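Long-range contacts in titin (Homo sapiens, PDB 2J8O), which is a giant sarcomeric muscle protein with kinase activity, present here as two tandem immunoglobulin I-set domains that probably act as structural and protein-binding modules: residues L11-V16 against T91-V96; Q19-L24 against I65-T70. All coordinates share one frame; numbering follows the deposited sequence.

Contact 1: residues L11-V16 against T91-V96; sequences LRNLNV and TASLEV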
ATOM      1  N   LEU A  11      -2.091 -19.644 -11.932  1.00 58.76           N
ATOM      2  CA  LEU A  11      -2.343 -18.447 -11.118  1.00 57.98           C
ATOM      3  C   LEU A  11      -2.031 -17.171 -11.882  1.00 57.98           C
ATOM      4  O   LEU A  11      -1.034 -17.106 -12.615  1.00 58.88           O
ATOM      5  CB  LEU A  11      -1.506 -18.432  -9.851  1.00 57.76           C
ATOM      6  CG  LEU A  11      -1.809 -19.250  -8.600  1.00 57.72           C
ATOM      7  CD1 LEU A  11      -0.879 -18.725  -7.535  1.00 56.63           C
ATOM      8  CD2 LEU A  11      -3.272 -19.153  -8.131  1.00 58.61           C
ATOM      9  N   ARG A  12      -2.899 -16.181 -11.734  1.00 57.15           N
ATOM     10  CA  ARG A  12      -2.663 -14.854 -12.275  1.00 57.82           C
ATOM     11  C   ARG A  12      -2.186 -13.905 -11.179  1.00 57.30           C
ATOM     12  O   ARG A  12      -2.542 -14.064 -10.001  1.00 56.62           O
ATOM     13  CB  ARG A  12      -3.926 -14.280 -12.929  1.00 57.02           C
ATOM     14  CG  ARG A  12      -4.301 -14.954 -14.254  1.00 59.19           C
ATOM     15  CD  ARG A  12      -5.473 -14.267 -14.954  1.00 60.28           C
ATOM     16  NE  ARG A  12      -5.997 -14.997 -16.127  1.00 67.13           N
ATOM     17  CZ  ARG A  12      -6.704 -16.137 -16.085  1.00 70.88           C
ATOM     18  NH1 ARG A  12      -6.979 -16.756 -14.920  1.00 70.75           N
ATOM     19  NH2 ARG A  12      -7.119 -16.686 -17.228  1.00 72.37           N
ATOM     20  N   ASN A  13      -1.364 -12.935 -11.580  1.00 56.64           N
ATOM     21  CA  ASN A  13      -1.112 -11.750 -10.758  1.00 56.32           C
ATOM     22  C   ASN A  13      -2.407 -10.989 -10.376  1.00 56.17           C
ATOM     23  O   ASN A  13      -3.403 -11.022 -11.103  1.00 55.92           O
ATOM     24  CB  ASN A  13      -0.120 -10.815 -11.468  1.00 55.67           C
ATOM     25  CG  ASN A  13       1.288 -11.428 -11.602  1.00 55.37           C
ATOM     26  OD1 ASN A  13       1.733 -12.254 -10.779  1.00 53.01           O
ATOM     27  ND2 ASN A  13       1.989 -11.014 -12.641  1.00 51.60           N
ATOM     28  N   LEU A  14      -2.381 -10.308  -9.238  1.00 56.40           N
ATOM     29  CA  LEU A  14      -3.557  -9.575  -8.757  1.00 56.61           C
ATOM     30  C   LEU A  14      -3.259  -8.143  -8.433  1.00 56.50           C
ATOM     31  O   LEU A  14      -2.246  -7.843  -7.829  1.00 56.87           O
ATOM     32  CB  LEU A  14      -4.115 -10.227  -7.500  1.00 56.99           C
ATOM     33  CG  LEU A  14      -4.784 -11.580  -7.652  1.00 56.79           C
ATOM     34  CD1 LEU A  14      -5.575 -11.861  -6.380  1.00 56.61           C
ATOM     35  CD2 LEU A  14      -5.683 -11.554  -8.872  1.00 55.96           C
ATOM     36  N   ASN A  15      -4.150  -7.251  -8.833  1.00 56.96           N
ATOM     37  CA  ASN A  15      -4.051  -5.863  -8.418  1.00 57.11           C
ATOM     38  C   ASN A  15      -5.352  -5.475  -7.729  1.00 57.64           C
ATOM     39  O   ASN A  15      -6.422  -5.477  -8.340  1.00 58.20           O
ATOM     40  CB  ASN A  15      -3.708  -4.966  -9.601  1.00 56.94           C
ATOM     41  CG  ASN A  15      -2.389  -5.383 -10.291  1.00 57.71           C
ATOM     42  OD1 ASN A  15      -1.395  -4.663 -10.249  1.00 58.30           O
ATOM     43  ND2 ASN A  15      -2.386  -6.557 -10.907  1.00 56.37           N
ATOM     44  N   VAL A  16      -5.259  -5.200  -6.433  1.00 57.82           N
ATOM     45  CA  VAL A  16      -6.420  -4.837  -5.639  1.00 58.13           C
ATOM     46  C   VAL A  16      -6.198  -3.560  -4.860  1.00 58.65           C
ATOM     47  O   VAL A  16      -5.106  -2.982  -4.899  1.00 58.67           O
ATOM     48  CB  VAL A  16      -6.772  -5.921  -4.620  1.00 58.07           C
ATOM     49  CG1 VAL A  16      -7.435  -7.115  -5.304  1.00 57.45           C
ATOM     50  CG2 VAL A  16      -5.524  -6.315  -3.819  1.00 58.15           C
ATOM     51  N   THR A  91       3.514 -19.414  -9.552  1.00 59.71           N
ATOM     52  CA  THR A  91       3.821 -18.204  -8.837  1.00 59.52           C
ATOM     53  C   THR A  91       3.006 -17.013  -9.329  1.00 59.83           C
ATOM     54  O   THR A  91       2.809 -16.838 -10.536  1.00 59.81           O
ATOM     55  CB  THR A  91       5.287 -17.934  -8.954  1.00 59.20           C
ATOM     56  OG1 THR A  91       5.960 -18.777  -8.017  1.00 60.09           O
ATOM     57  CG2 THR A  91       5.606 -16.513  -8.640  1.00 60.00           C
ATOM     58  N   ALA A  92       2.545 -16.198  -8.380  1.00 59.56           N
ATOM     59  CA  ALA A  92       1.749 -15.027  -8.674  1.00 59.43           C
ATOM     60  C   ALA A  92       1.893 -13.972  -7.570  1.00 59.56           C
ATOM     61  O   ALA A  92       1.953 -14.298  -6.380  1.00 59.37           O
ATOM     62  CB  ALA A  92       0.297 -15.418  -8.845  1.00 59.45           C
ATOM     63  N   SER A  93       1.956 -12.710  -7.981  1.00 59.17           N
ATOM     64  CA  SER A  93       2.107 -11.616  -7.051  1.00 59.13           C
ATOM     65  C   SER A  93       0.777 -10.902  -6.860  1.00 59.11           C
ATOM     66  O   SER A  93      -0.073 -10.830  -7.768  1.00 58.74           O
ATOM     67  CB  SER A  93       3.180 -10.631  -7.516  1.00 58.86           C
ATOM     68  OG  SER A  93       2.952 -10.256  -8.858  1.00 59.60           O
ATOM     69  N   LEU A  94       0.604 -10.418  -5.641  1.00 58.83           N
ATOM     70  CA  LEU A  94      -0.528  -9.602  -5.271  1.00 59.32           C
ATOM     71  C   LEU A  94       0.061  -8.241  -4.936  1.00 59.53           C
ATOM     72  O   LEU A  94       0.851  -8.100  -3.988  1.00 59.34           O
ATOM     73  CB  LEU A  94      -1.273 -10.232  -4.083  1.00 59.00           C
ATOM     74  CG  LEU A  94      -2.303  -9.466  -3.240  1.00 59.20           C
ATOM     75  CD1 LEU A  94      -3.393  -8.880  -4.078  1.00 60.53           C
ATOM     76  CD2 LEU A  94      -2.915 -10.409  -2.216  1.00 59.14           C
ATOM     77  N   GLU A  95      -0.263  -7.267  -5.775  1.00 59.77           N
ATOM     78  CA  GLU A  95       0.162  -5.892  -5.553  1.00 60.61           C
ATOM     79  C   GLU A  95      -1.029  -5.008  -5.257  1.00 60.66           C
ATOM     80  O   GLU A  95      -2.162  -5.321  -5.626  1.00 60.64           O
ATOM     81  CB  GLU A  95       0.937  -5.368  -6.747  1.00 60.62           C
ATOM     82  CG  GLU A  95       2.258  -6.088  -6.936  1.00 62.13           C
ATOM     83  CD  GLU A  95       2.898  -5.785  -8.275  1.00 64.74           C
ATOM     84  OE1 GLU A  95       3.377  -4.638  -8.474  1.00 64.37           O
ATOM     85  OE2 GLU A  95       2.922  -6.708  -9.125  1.00 65.82           O
ATOM     86  N   VAL A  96      -0.760  -3.917  -4.560  1.00 61.17           N
ATOM     87  CA  VAL A  96      -1.790  -2.977  -4.156  1.00 61.57           C
ATOM     88  C   VAL A  96      -1.680  -1.748  -5.048  1.00 61.87           C
ATOM     89  O   VAL A  96      -0.600  -1.181  -5.188  1.00 61.87           O
ATOM     90  CB  VAL A  96      -1.654  -2.641  -2.656  1.00 61.51           C
ATOM     91  CG1 VAL A  96      -2.419  -1.405  -2.300  1.00 61.55           C
ATOM     92  CG2 VAL A  96      -2.161  -3.819  -1.823  1.00 62.50           C
TER
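L94 and V16 meet at an oblique angle on the face of the sheet that carries L14, the CD1 branch of L94 lying 3.3 Å from CG2 of V16. The same CD1 also reaches CB of L14, at 3.7 Å, which places one leucine methyl against two side chains of 11-16. L94 gets there by holding CG anti to its backbone N (chi1 165°), a turn that carries the branch across toward the facing strand. On the other face N13 and S93 form the polar counterpart. The amide oxygen OD1 of N13 accepts the backbone N-H of S93 at 2.8 Å in an almost straight bond (176° at the hydrogen), with the donor tilted out of the carbonyl plane, and OG of S93 adds a weak bond to the same oxygen. Together these segments are the A' and G strands of an I-set immunoglobulin domain, running parallel at the edge of the sandwich. Three backbone bonds join them: L14 N to S93 O, E95 N to L14 O and V16 N to E95 O (3.2 Å). N13 precedes the regular pairing, and there its side chain takes the bond to the backbone of S93. Toward the start of both segments, CB of L11 rests on CB of A92 at 3.7 Å, while L11 also packs on C26 and V79 in the domain interior.

Contact 2: residues Q19-L24 against I65-T70; sequences QSNATL and IIASVT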
ATOM      1  N   GLN A  19      -8.107  -3.387   1.982  1.00 59.38           N
ATOM      2  CA  GLN A  19      -9.299  -3.910   2.673  1.00 59.58           C
ATOM      3  C   GLN A  19     -10.262  -4.738   1.825  1.00 59.59           C
ATOM      4  O   GLN A  19     -11.346  -5.097   2.289  1.00 60.05           O
ATOM      5  CB  GLN A  19     -10.083  -2.789   3.356  1.00 59.08           C
ATOM      6  CG  GLN A  19      -9.378  -2.202   4.546  1.00 59.93           C
ATOM      7  CD  GLN A  19     -10.311  -1.407   5.419  1.00 59.64           C
ATOM      8  OE1 GLN A  19     -11.186  -0.689   4.926  1.00 59.56           O
ATOM      9  NE2 GLN A  19     -10.134  -1.527   6.731  1.00 59.59           N
ATOM     10  N   SER A  20      -9.899  -5.028   0.589  1.00 59.31           N
ATOM     11  CA  SER A  20     -10.780  -5.837  -0.207  1.00 59.53           C
ATOM     12  C   SER A  20     -10.299  -7.264  -0.208  1.00 58.53           C
ATOM     13  O   SER A  20      -9.255  -7.569   0.354  1.00 58.70           O
ATOM     14  CB  SER A  20     -10.910  -5.318  -1.627  1.00 60.42           C
ATOM     15  OG  SER A  20     -12.076  -5.896  -2.211  1.00 63.33           O
ATOM     16  N   ASN A  21     -11.082  -8.141  -0.812  1.00 57.28           N
ATOM     17  CA  ASN A  21     -10.726  -9.535  -0.853  1.00 57.18           C
ATOM     18  C   ASN A  21      -9.950  -9.880  -2.127  1.00 56.43           C
ATOM     19  O   ASN A  21     -10.385  -9.568  -3.240  1.00 56.05           O
ATOM     20  CB  ASN A  21     -11.972 -10.405  -0.706  1.00 57.23           C
ATOM     21  CG  ASN A  21     -12.546 -10.352   0.683  1.00 59.19           C
ATOM     22  OD1 ASN A  21     -11.993  -9.691   1.567  1.00 61.34           O
ATOM     23  ND2 ASN A  21     -13.657 -11.059   0.896  1.00 59.66           N
ATOM     24  N   ALA A  22      -8.797 -10.504  -1.951  1.00 55.53           N
ATOM     25  CA  ALA A  22      -8.023 -11.009  -3.079  1.00 54.78           C
ATOM     26  C   ALA A  22      -8.254 -12.494  -3.191  1.00 54.98           C
ATOM     27  O   ALA A  22      -8.112 -13.231  -2.199  1.00 54.79           O
ATOM     28  CB  ALA A  22      -6.586 -10.706  -2.904  1.00 53.70           C
ATOM     29  N   THR A  23      -8.670 -12.919  -4.391  1.00 55.29           N
ATOM     30  CA  THR A  23      -8.902 -14.322  -4.706  1.00 55.61           C
ATOM     31  C   THR A  23      -7.877 -14.792  -5.747  1.00 56.41           C
ATOM     32  O   THR A  23      -7.860 -14.311  -6.866  1.00 55.94           O
ATOM     33  CB  THR A  23     -10.343 -14.560  -5.230  1.00 55.52           C
ATOM     34  OG1 THR A  23     -11.271 -13.908  -4.363  1.00 56.41           O
ATOM     35  CG2 THR A  23     -10.695 -16.061  -5.279  1.00 54.23           C
ATOM     36  N   LEU A  24      -7.013 -15.721  -5.354  1.00 57.06           N
ATOM     37  CA  LEU A  24      -6.079 -16.323  -6.285  1.00 57.39           C
ATOM     38  C   LEU A  24      -6.650 -17.657  -6.702  1.00 57.36           C
ATOM     39  O   LEU A  24      -6.963 -18.480  -5.854  1.00 57.99           O
ATOM     40  CB  LEU A  24      -4.761 -16.573  -5.589  1.00 57.69           C
ATOM     41  CG  LEU A  24      -3.685 -15.531  -5.425  1.00 58.86           C
ATOM     42  CD1 LEU A  24      -4.150 -14.456  -4.521  1.00 63.83           C
ATOM     43  CD2 LEU A  24      -2.554 -16.266  -4.761  1.00 60.90           C
ATOM     44  N   ILE A  65      -8.600 -17.331  -0.882  1.00 57.64           N
ATOM     45  CA  ILE A  65      -9.158 -16.006  -0.692  1.00 57.16           C
ATOM     46  C   ILE A  65      -8.401 -15.397   0.451  1.00 57.26           C
ATOM     47  O   ILE A  65      -8.310 -15.993   1.526  1.00 57.71           O
ATOM     48  CB  ILE A  65     -10.637 -16.068  -0.349  1.00 57.34           C
ATOM     49  CG1 ILE A  65     -11.417 -16.739  -1.491  1.00 56.54           C
ATOM     50  CG2 ILE A  65     -11.178 -14.670  -0.003  1.00 55.69           C
ATOM     51  CD1 ILE A  65     -12.931 -16.669  -1.321  1.00 57.55           C
ATOM     52  N   ILE A  66      -7.818 -14.233   0.212  1.00 56.90           N
ATOM     53  CA  ILE A  66      -7.133 -13.499   1.258  1.00 56.82           C
ATOM     54  C   ILE A  66      -8.022 -12.326   1.639  1.00 57.17           C
ATOM     55  O   ILE A  66      -8.167 -11.392   0.853  1.00 57.11           O
ATOM     56  CB  ILE A  66      -5.792 -12.980   0.755  1.00 56.62           C
ATOM     57  CG1 ILE A  66      -4.915 -14.154   0.308  1.00 56.13           C
ATOM     58  CG2 ILE A  66      -5.074 -12.121   1.802  1.00 54.61           C
ATOM     59  CD1 ILE A  66      -3.959 -13.754  -0.718  1.00 53.47           C
ATOM     60  N   ALA A  67      -8.621 -12.357   2.824  1.00 57.46           N
ATOM     61  CA  ALA A  67      -9.574 -11.268   3.177  1.00 58.63           C
ATOM     62  C   ALA A  67      -8.919 -10.010   3.729  1.00 58.72           C
ATOM     63  O   ALA A  67      -7.899 -10.077   4.390  1.00 59.52           O
ATOM     64  CB  ALA A  67     -10.649 -11.763   4.135  1.00 58.68           C
ATOM     65  N   SER A  68      -9.523  -8.862   3.455  1.00 59.73           N
ATOM     66  CA  SER A  68      -9.102  -7.575   4.035  1.00 60.01           C
ATOM     67  C   SER A  68      -7.612  -7.293   3.808  1.00 59.56           C
ATOM     68  O   SER A  68      -6.828  -7.160   4.755  1.00 59.03           O
ATOM     69  CB  SER A  68      -9.478  -7.483   5.526  1.00 60.09           C
ATOM     70  OG  SER A  68      -9.110  -6.218   6.073  1.00 62.11           O
ATOM     71  N   VAL A  69      -7.263  -7.181   2.530  1.00 59.83           N
ATOM     72  CA  VAL A  69      -5.895  -6.958   2.079  1.00 60.02           C
ATOM     73  C   VAL A  69      -5.261  -5.750   2.739  1.00 60.31           C
ATOM     74  O   VAL A  69      -5.716  -4.617   2.587  1.00 60.99           O
ATOM     75  CB  VAL A  69      -5.809  -6.813   0.528  1.00 60.04           C
ATOM     76  CG1 VAL A  69      -4.432  -6.272   0.099  1.00 59.19           C
ATOM     77  CG2 VAL A  69      -6.070  -8.150  -0.136  1.00 59.54           C
ATOM     78  N   THR A  70      -4.219  -6.026   3.501  1.00 60.89           N
ATOM     79  CA  THR A  70      -3.258  -5.025   3.926  1.00 61.16           C
ATOM     80  C   THR A  70      -2.048  -5.168   3.007  1.00 61.38           C
ATOM     81  O   THR A  70      -1.960  -6.126   2.216  1.00 61.24           O
ATOM     82  CB  THR A  70      -2.844  -5.227   5.390  1.00 60.92           C
ATOM     83  OG1 THR A  70      -2.101  -4.092   5.814  1.00 62.98           O
ATOM     84  CG2 THR A  70      -1.970  -6.456   5.554  1.00 60.12           C
TER
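Two backbone bonds between A22 and I66 hold the centre of this contact: I66 N donates to A22 O at 2.6 Å, close to the carbonyl axis, and A22 N returns a bond to I66 O at 3.0 Å. They make A22 and I66 a hydrogen-bonded antiparallel pair, joining strands B and E of the immunoglobulin sandwich. Past the regular strands, V69 is held by both its polar backbone atoms. Its N-H meets S20 O in the carbonyl plane, and its own carbonyl oxygen accepts from Q19 N at 2.8 Å. Between these bonds and the central pair, OD1 of N21 takes the N-H of S68 at 3.2 Å, the donor standing 21° out of the amide plane. N21 keeps CG beside its own backbone N (chi1 -71°), and the amide then lies over A67, with OD1 3.6 Å from CB of that alanine.

The packing divides between two faces. On the face of T23 and I65 the two side chains lie side by side and point the same way, CG2 of T23 being 3.9 Å from CG1 of I65. On the face of A22, CB of A22 touches CG2 of V69 at 3.8 Å, and the CD1 methyls of L24 and I66 meet where their side chains cross. Y77 touches both L24 and I66 from the opposing sheet. Backbone bonding thus continues beyond the end of the strands, with the N21 amide contributing a side-chain acceptor, so the run into one strand and the run out of the other stay joined while the aliphatic groups of A22, L24, I66 and V69 face the interior.

In the fold
Contacts 1 and 2 belong to the two opposing sheets of the first immunoglobulin domain, with their centres 11 Å apart, and they touch through the core. L14 bridges them: its CD1 packs on CD1 of L24 at 3.5 Å and on CB of A22 at 3.8 Å. From the neighbouring strand, CD2 of L94 comes to 3.7 Å from CB of A22, while V69 of contact 2 meets V16 and V96 of contact 1. Only two residues separate 11-16 from 19-24, so the chain changes sheets within a short turn. Contact 2 is closed within the longer span between 11-16 and 91-96, and strand 86-102 then continues toward the second domain.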